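Local coordinates for protein phosphoribosylaminoimidazole-succinocarboxamide synthase (Thermotoga maritima, PDB 1KUT) that catalyses the ATP-dependent joining of L-aspartate to the carboxylate of 5-amino-1-(5-phosphoribosyl)imidazole-4-carboxylate, forming SAICAR in de novo purine biosynthesis, at residues B[48-60]-B[150-162]. Residues are numbered along the deposited sequence; the frame is centred on the assembly and turned at random.
Sequences AILMKYLSEKGIK and KITLALKEFFERA
This is a helix-helix packing in the SAICAR synthetase fold: Tyr-53 and Leu-54, in the last turns of helix 39-55, lie against Ala-154, Leu-155 and Phe-158 of helix 138-160. The axes of 48-55 and 150-160 run at 115° to one another and come within 10.7 Å. Tyr-53 is the largest single contributor. With its CG anti to the backbone N (chi1 167°), the ring reaches across to the other helix and slides past Phe-158. The edge of Phe-158 is presented to the tyrosine face, the planes 54° apart. Phe-158 CD1 sits over the ring centre, 3.6 Å from Tyr-53 CZ. Lys-57 CD lies over the opposite face, towards the rim. At the ring's edge, Tyr-53 OH donates to Ala-154 O at 3.2 Å. That carbonyl already takes the helical bond from Phe-158 N, and the two donors arrive from opposite faces of its plane. A leucine in place of Tyr-53 would probably leave Ala-154 O with its helical donor but no bond to the other helix, and Phe-158 without an aromatic face to meet. Leu-50 CD1 touches Phe-158 CE2 at 3.6 Å, while Leu-54 splits its methyls: CD1 meets Leu-155 CD2 at 3.6 Å, the two side chains crossing at about a right angle, and CD2 rests on Ile-151 CG2 at 3.7 Å. Ile-151 and Leu-155 also touch Tyr-171 on strand 164-175, and Phe-158 meets Leu-227 of helix 214-229. After the first helix a Schellman motif turns the chain at Gly-58, with positive phi, and Ile-59 comes back onto the second helix. Its CD1 lies between Lys-150 CG and Ile-151 CG1, while its CG2 packs 3.6 Å from Ile-151 CG1.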
loop_
_atom_site.group_PDB
_atom_site.type_symbol
_atom_site.label_atom_id
_atom_site.label_comp_id
_atom_site.label_asym_id
_atom_site.label_seq_id
_atom_site.Cartn_x
_atom_site.Cartn_y
_atom_site.Cartn_z
ATOM N N ALA B 48 -6.223 20.353 -21.399
ATOM C CA ALA B 48 -5.639 21.678 -21.619
ATOM C C ALA B 48 -6.333 22.796 -20.864
ATOM O O ALA B 48 -5.699 23.753 -20.426
ATOM C CB ALA B 48 -5.627 21.991 -23.089
ATOM N N ILE B 49 -7.646 22.693 -20.735
ATOM C CA ILE B 49 -8.427 23.674 -19.995
ATOM C C ILE B 49 -8.101 23.536 -18.508
ATOM O O ILE B 49 -7.692 24.486 -17.851
ATOM C CB ILE B 49 -9.942 23.427 -20.221
ATOM C CG1 ILE B 49 -10.309 23.860 -21.643
ATOM C CG2 ILE B 49 -10.769 24.119 -19.141
ATOM C CD1 ILE B 49 -11.791 23.846 -21.923
ATOM N N LEU B 50 -8.282 22.340 -17.974
ATOM C CA LEU B 50 -7.985 22.105 -16.571
ATOM C C LEU B 50 -6.533 22.490 -16.193
ATOM O O LEU B 50 -6.318 23.240 -15.242
ATOM C CB LEU B 50 -8.272 20.639 -16.228
ATOM C CG LEU B 50 -9.684 20.222 -15.767
ATOM C CD1 LEU B 50 -10.698 21.358 -15.924
ATOM C CD2 LEU B 50 -10.119 18.969 -16.522
HETATM N N MSE B 51 -5.544 22.007 -16.942
HETATM C CA MSE B 51 -4.133 22.303 -16.639
HETATM C C MSE B 51 -3.753 23.774 -16.750
HETATM O O MSE B 51 -2.861 24.250 -16.035
HETATM C CB MSE B 51 -3.213 21.489 -17.540
HETATM C CG MSE B 51 -3.291 20.009 -17.292
HETATM SE SE MSE B 51 -1.701 19.176 -17.986
HETATM C CE MSE B 51 -1.925 19.484 -19.855
ATOM N N LYS B 52 -4.419 24.484 -17.658
ATOM C CA LYS B 52 -4.196 25.917 -17.841
ATOM C C LYS B 52 -4.662 26.602 -16.547
ATOM O O LYS B 52 -3.964 27.441 -15.974
ATOM C CB LYS B 52 -5.018 26.419 -19.033
ATOM C CG LYS B 52 -4.795 27.879 -19.396
ATOM C CD LYS B 52 -3.372 28.109 -19.902
ATOM C CE LYS B 52 -3.152 29.566 -20.303
ATOM N NZ LYS B 52 -1.696 29.873 -20.474
ATOM N N TYR B 53 -5.846 26.215 -16.086
ATOM C CA TYR B 53 -6.425 26.747 -14.853
ATOM C C TYR B 53 -5.479 26.542 -13.670
ATOM O O TYR B 53 -5.306 27.424 -12.836
ATOM C CB TYR B 53 -7.745 26.026 -14.579
ATOM C CG TYR B 53 -8.328 26.230 -13.202
ATOM C CD1 TYR B 53 -8.955 27.431 -12.851
ATOM C CD2 TYR B 53 -8.297 25.200 -12.262
ATOM C CE1 TYR B 53 -9.548 27.595 -11.588
ATOM C CE2 TYR B 53 -8.873 25.349 -11.010
ATOM C CZ TYR B 53 -9.502 26.548 -10.675
ATOM O OH TYR B 53 -10.081 26.679 -9.426
ATOM N N LEU B 54 -4.900 25.351 -13.603
ATOM C CA LEU B 54 -3.967 24.960 -12.556
ATOM C C LEU B 54 -2.652 25.751 -12.619
ATOM O O LEU B 54 -2.165 26.252 -11.596
ATOM C CB LEU B 54 -3.663 23.466 -12.698
ATOM C CG LEU B 54 -4.404 22.405 -11.865
ATOM C CD1 LEU B 54 -5.817 22.843 -11.565
ATOM C CD2 LEU B 54 -4.371 21.072 -12.623
ATOM N N SER B 55 -2.086 25.848 -13.823
ATOM C CA SER B 55 -0.822 26.550 -14.043
ATOM C C SER B 55 -0.879 28.048 -13.746
ATOM O O SER B 55 0.067 28.611 -13.195
ATOM C CB SER B 55 -0.343 26.344 -15.481
ATOM O OG SER B 55 -0.113 24.971 -15.745
ATOM N N GLU B 56 -1.965 28.715 -14.121
ATOM C CA GLU B 56 -2.016 30.132 -13.809
ATOM C C GLU B 56 -2.118 30.306 -12.306
ATOM O O GLU B 56 -2.052 31.415 -11.801
ATOM C CB GLU B 56 -3.170 30.838 -14.534
ATOM C CG GLU B 56 -4.357 29.983 -14.866
ATOM C CD GLU B 56 -5.401 30.747 -15.673
ATOM O OE1 GLU B 56 -5.037 31.332 -16.725
ATOM O OE2 GLU B 56 -6.584 30.760 -15.257
ATOM N N LYS B 57 -2.248 29.197 -11.584
ATOM C CA LYS B 57 -2.324 29.265 -10.128
ATOM C C LYS B 57 -0.967 28.978 -9.489
ATOM O O LYS B 57 -0.819 29.088 -8.277
ATOM C CB LYS B 57 -3.366 28.283 -9.596
ATOM C CG LYS B 57 -4.772 28.539 -10.142
ATOM C CD LYS B 57 -5.771 27.512 -9.634
ATOM C CE LYS B 57 -6.073 27.742 -8.169
ATOM N NZ LYS B 57 -6.766 29.050 -7.964
ATOM N N GLY B 58 0.021 28.611 -10.305
ATOM C CA GLY B 58 1.352 28.339 -9.772
ATOM C C GLY B 58 1.751 26.879 -9.829
ATOM O O GLY B 58 2.932 26.522 -9.825
ATOM N N ILE B 59 0.743 26.023 -9.868
ATOM C CA ILE B 59 0.967 24.598 -9.933
ATOM C C ILE B 59 1.687 24.335 -11.241
ATOM O O ILE B 59 1.260 24.804 -12.302
ATOM C CB ILE B 59 -0.389 23.875 -9.868
ATOM C CG1 ILE B 59 -0.979 24.090 -8.469
ATOM C CG2 ILE B 59 -0.229 22.398 -10.230
ATOM C CD1 ILE B 59 -2.442 23.722 -8.309
ATOM N N LYS B 60 2.792 23.603 -11.161
ATOM C CA LYS B 60 3.586 23.282 -12.342
ATOM C C LYS B 60 3.018 22.074 -13.065
ATOM O O LYS B 60 2.853 21.008 -12.459
ATOM C CB LYS B 60 5.041 22.970 -11.951
ATOM C CG LYS B 60 5.783 24.099 -11.242
ATOM C CD LYS B 60 7.225 23.706 -10.935
ATOM C CE LYS B 60 8.025 24.903 -10.417
ATOM N NZ LYS B 60 7.426 25.492 -9.182
ATOM N N LYS B 150 -3.164 19.632 -3.327
ATOM C CA LYS B 150 -3.354 21.013 -3.765
ATOM C C LYS B 150 -4.205 21.023 -5.042
ATOM O O LYS B 150 -5.253 21.667 -5.111
ATOM C CB LYS B 150 -1.999 21.651 -4.068
ATOM C CG LYS B 150 -2.076 23.089 -4.568
ATOM C CD LYS B 150 -1.772 24.075 -3.460
ATOM C CE LYS B 150 -0.413 23.761 -2.870
ATOM N NZ LYS B 150 0.564 23.558 -3.985
ATOM N N ILE B 151 -3.732 20.302 -6.049
ATOM C CA ILE B 151 -4.419 20.213 -7.329
ATOM C C ILE B 151 -5.835 19.689 -7.155
ATOM O O ILE B 151 -6.778 20.212 -7.735
ATOM C CB ILE B 151 -3.665 19.265 -8.286
ATOM C CG1 ILE B 151 -2.322 19.871 -8.677
ATOM C CG2 ILE B 151 -4.494 18.997 -9.536
ATOM C CD1 ILE B 151 -1.426 18.896 -9.426
ATOM N N THR B 152 -5.972 18.648 -6.349
ATOM C CA THR B 152 -7.264 18.028 -6.105
ATOM C C THR B 152 -8.255 19.015 -5.527
ATOM O O THR B 152 -9.403 19.068 -5.967
ATOM C CB THR B 152 -7.109 16.827 -5.167
ATOM O OG1 THR B 152 -6.188 15.907 -5.755
ATOM C CG2 THR B 152 -8.436 16.131 -4.948
ATOM N N LEU B 153 -7.822 19.797 -4.545
ATOM C CA LEU B 153 -8.703 20.794 -3.956
ATOM C C LEU B 153 -9.006 21.923 -4.964
ATOM O O LEU B 153 -10.149 22.361 -5.098
ATOM C CB LEU B 153 -8.071 21.354 -2.671
ATOM C CG LEU B 153 -8.463 20.667 -1.347
ATOM C CD1 LEU B 153 -9.148 19.303 -1.593
ATOM C CD2 LEU B 153 -7.213 20.505 -0.487
ATOM N N ALA B 154 -7.987 22.382 -5.679
ATOM C CA ALA B 154 -8.188 23.434 -6.677
ATOM C C ALA B 154 -9.210 22.982 -7.710
ATOM O O ALA B 154 -10.070 23.765 -8.120
ATOM C CB ALA B 154 -6.882 23.754 -7.367
ATOM N N LEU B 155 -9.115 21.718 -8.130
ATOM C CA LEU B 155 -10.033 21.162 -9.126
ATOM C C LEU B 155 -11.411 20.952 -8.529
ATOM O O LEU B 155 -12.433 21.107 -9.206
ATOM C CB LEU B 155 -9.504 19.831 -9.673
ATOM C CG LEU B 155 -8.353 19.907 -10.664
ATOM C CD1 LEU B 155 -7.998 18.509 -11.158
ATOM C CD2 LEU B 155 -8.775 20.794 -11.832
ATOM N N LYS B 156 -11.434 20.584 -7.257
ATOM C CA LYS B 156 -12.692 20.373 -6.559
ATOM C C LYS B 156 -13.503 21.674 -6.525
ATOM O O LYS B 156 -14.719 21.669 -6.717
ATOM C CB LYS B 156 -12.414 19.898 -5.133
ATOM C CG LYS B 156 -13.606 20.056 -4.194
ATOM C CD LYS B 156 -13.225 19.836 -2.738
ATOM C CE LYS B 156 -14.389 20.209 -1.836
ATOM N NZ LYS B 156 -14.810 21.618 -2.126
ATOM N N GLU B 157 -12.827 22.786 -6.273
ATOM C CA GLU B 157 -13.495 24.088 -6.205
ATOM C C GLU B 157 -13.937 24.529 -7.594
ATOM O O GLU B 157 -14.919 25.267 -7.759
ATOM C CB GLU B 157 -12.545 25.119 -5.590
ATOM C CG GLU B 157 -12.031 24.683 -4.234
ATOM C CD GLU B 157 -10.747 25.391 -3.831
ATOM O OE1 GLU B 157 -9.819 25.457 -4.672
ATOM O OE2 GLU B 157 -10.659 25.868 -2.674
ATOM N N PHE B 158 -13.201 24.057 -8.588
ATOM C CA PHE B 158 -13.485 24.355 -9.980
ATOM C C PHE B 158 -14.846 23.788 -10.392
ATOM O O PHE B 158 -15.740 24.535 -10.800
ATOM C CB PHE B 158 -12.398 23.744 -10.859
ATOM C CG PHE B 158 -12.547 24.070 -12.303
ATOM C CD1 PHE B 158 -12.153 25.312 -12.790
ATOM C CD2 PHE B 158 -13.107 23.147 -13.180
ATOM C CE1 PHE B 158 -12.313 25.633 -14.137
ATOM C CE2 PHE B 158 -13.277 23.454 -14.525
ATOM C CZ PHE B 158 -12.878 24.699 -15.008
ATOM N N PHE B 159 -14.996 22.468 -10.285
ATOM C CA PHE B 159 -16.240 21.789 -10.657
ATOM C C PHE B 159 -17.385 22.162 -9.736
ATOM O O PHE B 159 -18.561 22.009 -10.081
ATOM C CB PHE B 159 -16.050 20.274 -10.620
ATOM C CG PHE B 159 -15.069 19.774 -11.621
ATOM C CD1 PHE B 159 -15.323 19.906 -12.982
ATOM C CD2 PHE B 159 -13.871 19.194 -11.209
ATOM C CE1 PHE B 159 -14.392 19.468 -13.928
ATOM C CE2 PHE B 159 -12.934 18.754 -12.144
ATOM C CZ PHE B 159 -13.196 18.891 -13.507
ATOM N N GLU B 160 -17.022 22.642 -8.554
ATOM C CA GLU B 160 -17.974 23.056 -7.540
ATOM C C GLU B 160 -18.875 24.155 -8.112
ATOM O O GLU B 160 -20.088 24.172 -7.885
ATOM C CB GLU B 160 -17.185 23.568 -6.335
ATOM C CG GLU B 160 -17.974 23.737 -5.058
ATOM C CD GLU B 160 -17.077 24.015 -3.859
ATOM O OE1 GLU B 160 -16.413 25.083 -3.840
ATOM O OE2 GLU B 160 -17.038 23.156 -2.943
ATOM N N ARG B 161 -18.279 25.066 -8.875
ATOM C CA ARG B 161 -19.034 26.159 -9.469
ATOM C C ARG B 161 -20.198 25.642 -10.310
ATOM O O ARG B 161 -21.177 26.359 -10.523
ATOM C CB ARG B 161 -18.141 27.010 -10.364
ATOM C CG ARG B 161 -16.979 27.692 -9.689
ATOM C CD ARG B 161 -16.258 28.523 -10.740
ATOM N NE ARG B 161 -14.895 28.881 -10.370
ATOM C CZ ARG B 161 -14.015 29.402 -11.221
ATOM N NH1 ARG B 161 -14.371 29.620 -12.484
ATOM N NH2 ARG B 161 -12.781 29.692 -10.820
ATOM N N ALA B 162 -20.083 24.407 -10.796
ATOM C CA ALA B 162 -21.115 23.791 -11.631
ATOM C C ALA B 162 -21.951 22.761 -10.876
ATOM O O ALA B 162 -22.735 22.022 -11.478
ATOM C CB ALA B 162 -20.463 23.133 -12.832
#